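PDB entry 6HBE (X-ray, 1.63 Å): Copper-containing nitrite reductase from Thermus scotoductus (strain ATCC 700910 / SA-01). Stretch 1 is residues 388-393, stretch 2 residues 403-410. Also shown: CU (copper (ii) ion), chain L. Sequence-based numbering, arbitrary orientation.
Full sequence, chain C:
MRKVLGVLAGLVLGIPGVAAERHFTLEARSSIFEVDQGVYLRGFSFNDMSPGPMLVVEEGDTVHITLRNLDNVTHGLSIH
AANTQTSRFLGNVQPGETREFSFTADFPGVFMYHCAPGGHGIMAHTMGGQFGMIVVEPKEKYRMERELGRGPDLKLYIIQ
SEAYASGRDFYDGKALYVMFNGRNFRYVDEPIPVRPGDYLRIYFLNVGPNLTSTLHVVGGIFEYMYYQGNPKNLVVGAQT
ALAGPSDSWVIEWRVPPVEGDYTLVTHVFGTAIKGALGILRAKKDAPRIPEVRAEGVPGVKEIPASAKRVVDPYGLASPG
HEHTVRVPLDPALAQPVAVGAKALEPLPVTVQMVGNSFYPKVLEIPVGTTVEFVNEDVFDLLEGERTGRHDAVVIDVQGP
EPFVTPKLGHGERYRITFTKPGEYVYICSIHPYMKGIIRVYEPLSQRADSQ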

# COMPACT_ATOMS: atom_id res chain seq x y z
N GLY C 388 -17.04 14.53 9.38
CA GLY C 388 -15.68 14.42 9.90
C GLY C 388 -15.16 15.69 10.59
O GLY C 388 -13.95 15.79 10.84
N ARG C 389 -16.05 16.65 10.87
CA ARG C 389 -15.77 17.68 11.86
C ARG C 389 -15.62 17.07 13.24
O ARG C 389 -16.27 16.07 13.55
N HIS C 390 -14.76 17.66 14.05
CA HIS C 390 -14.48 17.21 15.42
C HIS C 390 -14.24 18.38 16.35
O HIS C 390 -13.81 19.47 15.92
N ASP C 391 -14.46 18.11 17.65
CA ASP C 391 -13.99 18.98 18.72
C ASP C 391 -13.30 18.11 19.76
O ASP C 391 -13.19 16.87 19.60
N ALA C 392 -12.80 18.75 20.82
CA ALA C 392 -12.26 18.04 21.96
C ALA C 392 -12.85 18.70 23.23
O ALA C 392 -12.69 19.90 23.40
N VAL C 393 -13.52 17.90 24.08
CA VAL C 393 -14.22 18.38 25.31
C VAL C 393 -13.83 17.49 26.52
O VAL C 393 -14.01 16.26 26.49
N PHE C 403 -10.95 22.02 29.28
CA PHE C 403 -11.02 22.79 28.04
C PHE C 403 -12.13 22.28 27.14
O PHE C 403 -12.64 21.15 27.34
N VAL C 404 -12.52 23.14 26.21
CA VAL C 404 -13.45 22.79 25.14
C VAL C 404 -12.97 23.54 23.90
O VAL C 404 -12.74 24.76 23.97
N THR C 405 -12.75 22.83 22.78
CA THR C 405 -12.29 23.49 21.56
C THR C 405 -13.54 23.78 20.78
O THR C 405 -14.56 23.16 21.00
N PRO C 406 -13.46 24.73 19.84
CA PRO C 406 -14.49 24.81 18.79
C PRO C 406 -14.58 23.54 17.92
O PRO C 406 -13.70 22.69 17.97
N LYS C 407 -15.64 23.43 17.12
CA LYS C 407 -15.75 22.34 16.15
C LYS C 407 -14.92 22.72 14.90
O LYS C 407 -15.14 23.74 14.28
N LEU C 408 -13.92 21.90 14.59
CA LEU C 408 -12.94 22.21 13.54
C LEU C 408 -13.29 21.47 12.25
O LEU C 408 -13.56 20.25 12.28
N GLY C 409 -13.32 22.22 11.15
CA GLY C 409 -13.36 21.67 9.78
C GLY C 409 -11.95 21.24 9.33
O GLY C 409 -10.96 21.35 10.08
N HIS C 410 -11.83 20.80 8.08
CA HIS C 410 -10.56 20.27 7.60
C HIS C 410 -9.44 21.30 7.63
O HIS C 410 -9.60 22.40 7.13

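Side-chain packing between residues 388-393 and 403-410 of the copper-containing nitrite reductase, two segments that run in opposite directions and bury 480 Å² between them. Ala 392, Asp 391 and Lys 407 have the most surface covered by the opposing segment.

Ala 392 sends its CA-to-CB bond sideways, and its small methyl touches two neighbours: CB lies 4.1 Å from CE1 of Phe 403 and 3.9 Å from CG2 of Thr 405. Phe 403 (chi1 p, chi2 85°) also starts sideways, but the end of its side chain comes nearer, which brings the ring to the methyl. The backbone of Ala 392 is held at both polar atoms by Thr 405: Ala 392 N donates to Thr 405 OG1 (3.1 Å), and Thr 405 N donates to Ala 392 O (3.0 Å). Thr 405 (chi1 p) points toward the first segment, so its hydroxyl stands in for a backbone carbonyl as acceptor; the same OG1 donates to Pro 406 O at 2.8 Å, using its proton within its own segment.

The CA-to-CB bond of Asp 391 (chi1 p, chi2 21°) also points toward the other segment. Its CB packs 3.6 Å from Thr 405 OG1 and 3.4 Å from Pro 406 O, while the carboxylate turns away from both these atoms, to the side where Lys 407 and the water lie. One water donates to both Asp 391 OD2 (2.8 Å) and Thr 405 O (3.1 Å), bridging the segments where no direct bond links these two acceptors; both carboxylate oxygens have further partners elsewhere in the structure.

Lys 407, sideways and extended beyond its first torsion (m, t, t, t), lays its aliphatic chain beside this carboxylate, with CE 3.7 Å from Asp 391 OD2. The contact is made by a methylene: NZ continues well beyond the carboxylate, and no salt bridge forms.

At one end, Val 393 (chi1 m) and Val 404 (chi1 p), both sideways, meet through CG1 of Val 393 and CG2 of Val 404 at 3.5 Å, a tight apolar contact. Towards the other end, Arg 389 (m, t, m) sets its CG 4.1 Å from CA of Gly 409, where there is no side chain, and its guanidinium is bonded elsewhere in the structure.

The CA-to-CB bond of His 390 (chi1 m, chi2 -67°) points away from the other segment, and its backbone pairs with Leu 408: Leu 408 N donates to His 390 O at 2.8 Å, and His 390 N makes a weak bond to Leu 408 O at 3.4 Å. The ring of His 390 binds the copper ion, with ND1 of His 390 at 2.0 Å from CU.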

# COMPACT_ATOMS: atom_id res chain seq x y z
CB ARG C 389 -16.89 18.74 11.92
CG ARG C 389 -16.88 19.75 10.80
CD ARG C 389 -17.88 20.91 11.02
NE ARG C 389 -19.18 20.41 11.49
CZ ARG C 389 -20.18 19.93 10.74
NH1 ARG C 389 -20.12 19.89 9.41
NH2 ARG C 389 -21.29 19.49 11.34
CB HIS C 390 -13.21 16.34 15.49
CG HIS C 390 -13.25 15.16 14.60
ND1 HIS C 390 -14.13 14.12 14.80
CD2 HIS C 390 -12.56 14.86 13.47
CE1 HIS C 390 -13.97 13.22 13.85
NE2 HIS C 390 -13.02 13.64 13.02
CB ASP C 391 -15.14 19.86 19.30
CG ASP C 391 -16.26 19.05 20.02
OD1 ASP C 391 -16.05 17.89 20.44
OD2 ASP C 391 -17.37 19.61 20.20
CB ALA C 392 -10.75 18.13 21.98
CB VAL C 393 -15.77 18.40 25.13
CG1 VAL C 393 -16.18 19.10 23.84
CG2 VAL C 393 -16.40 17.01 25.12
CB PHE C 403 -9.66 22.79 27.31
CG PHE C 403 -9.12 21.40 26.97
CD1 PHE C 403 -9.52 20.74 25.80
CD2 PHE C 403 -8.21 20.77 27.81
CE1 PHE C 403 -9.04 19.47 25.50
CE2 PHE C 403 -7.71 19.50 27.50
CZ PHE C 403 -8.13 18.85 26.33
CB VAL C 404 -14.96 23.05 25.50
CG1 VAL C 404 -15.27 24.51 25.77
CG2 VAL C 404 -15.88 22.52 24.39
CB THR C 405 -11.34 22.62 20.69
OG1 THR C 405 -12.11 21.61 20.01
CG2 THR C 405 -10.26 21.99 21.54
CB PRO C 406 -14.05 26.02 17.92
CG PRO C 406 -12.83 26.60 18.55
CD PRO C 406 -12.37 25.71 19.66
CB LYS C 407 -17.20 22.05 15.82
CG LYS C 407 -17.92 21.40 17.01
CD LYS C 407 -19.42 21.39 16.84
CE LYS C 407 -20.11 20.91 18.11
NZ LYS C 407 -21.55 20.64 17.83
CB LEU C 408 -11.56 21.78 14.00
CG LEU C 408 -11.03 22.40 15.31
CD1 LEU C 408 -9.64 21.86 15.60
CD2 LEU C 408 -11.00 23.93 15.21
CB HIS C 410 -10.66 19.75 6.18
CG HIS C 410 -9.34 19.29 5.66
ND1 HIS C 410 -8.66 18.24 6.23
CD2 HIS C 410 -8.54 19.78 4.68
CE1 HIS C 410 -7.51 18.08 5.59
NE2 HIS C 410 -7.41 19.00 4.66
CU CU L . -15.59 13.77 16.19
O HOH W 1 -17.50 22.32 20.68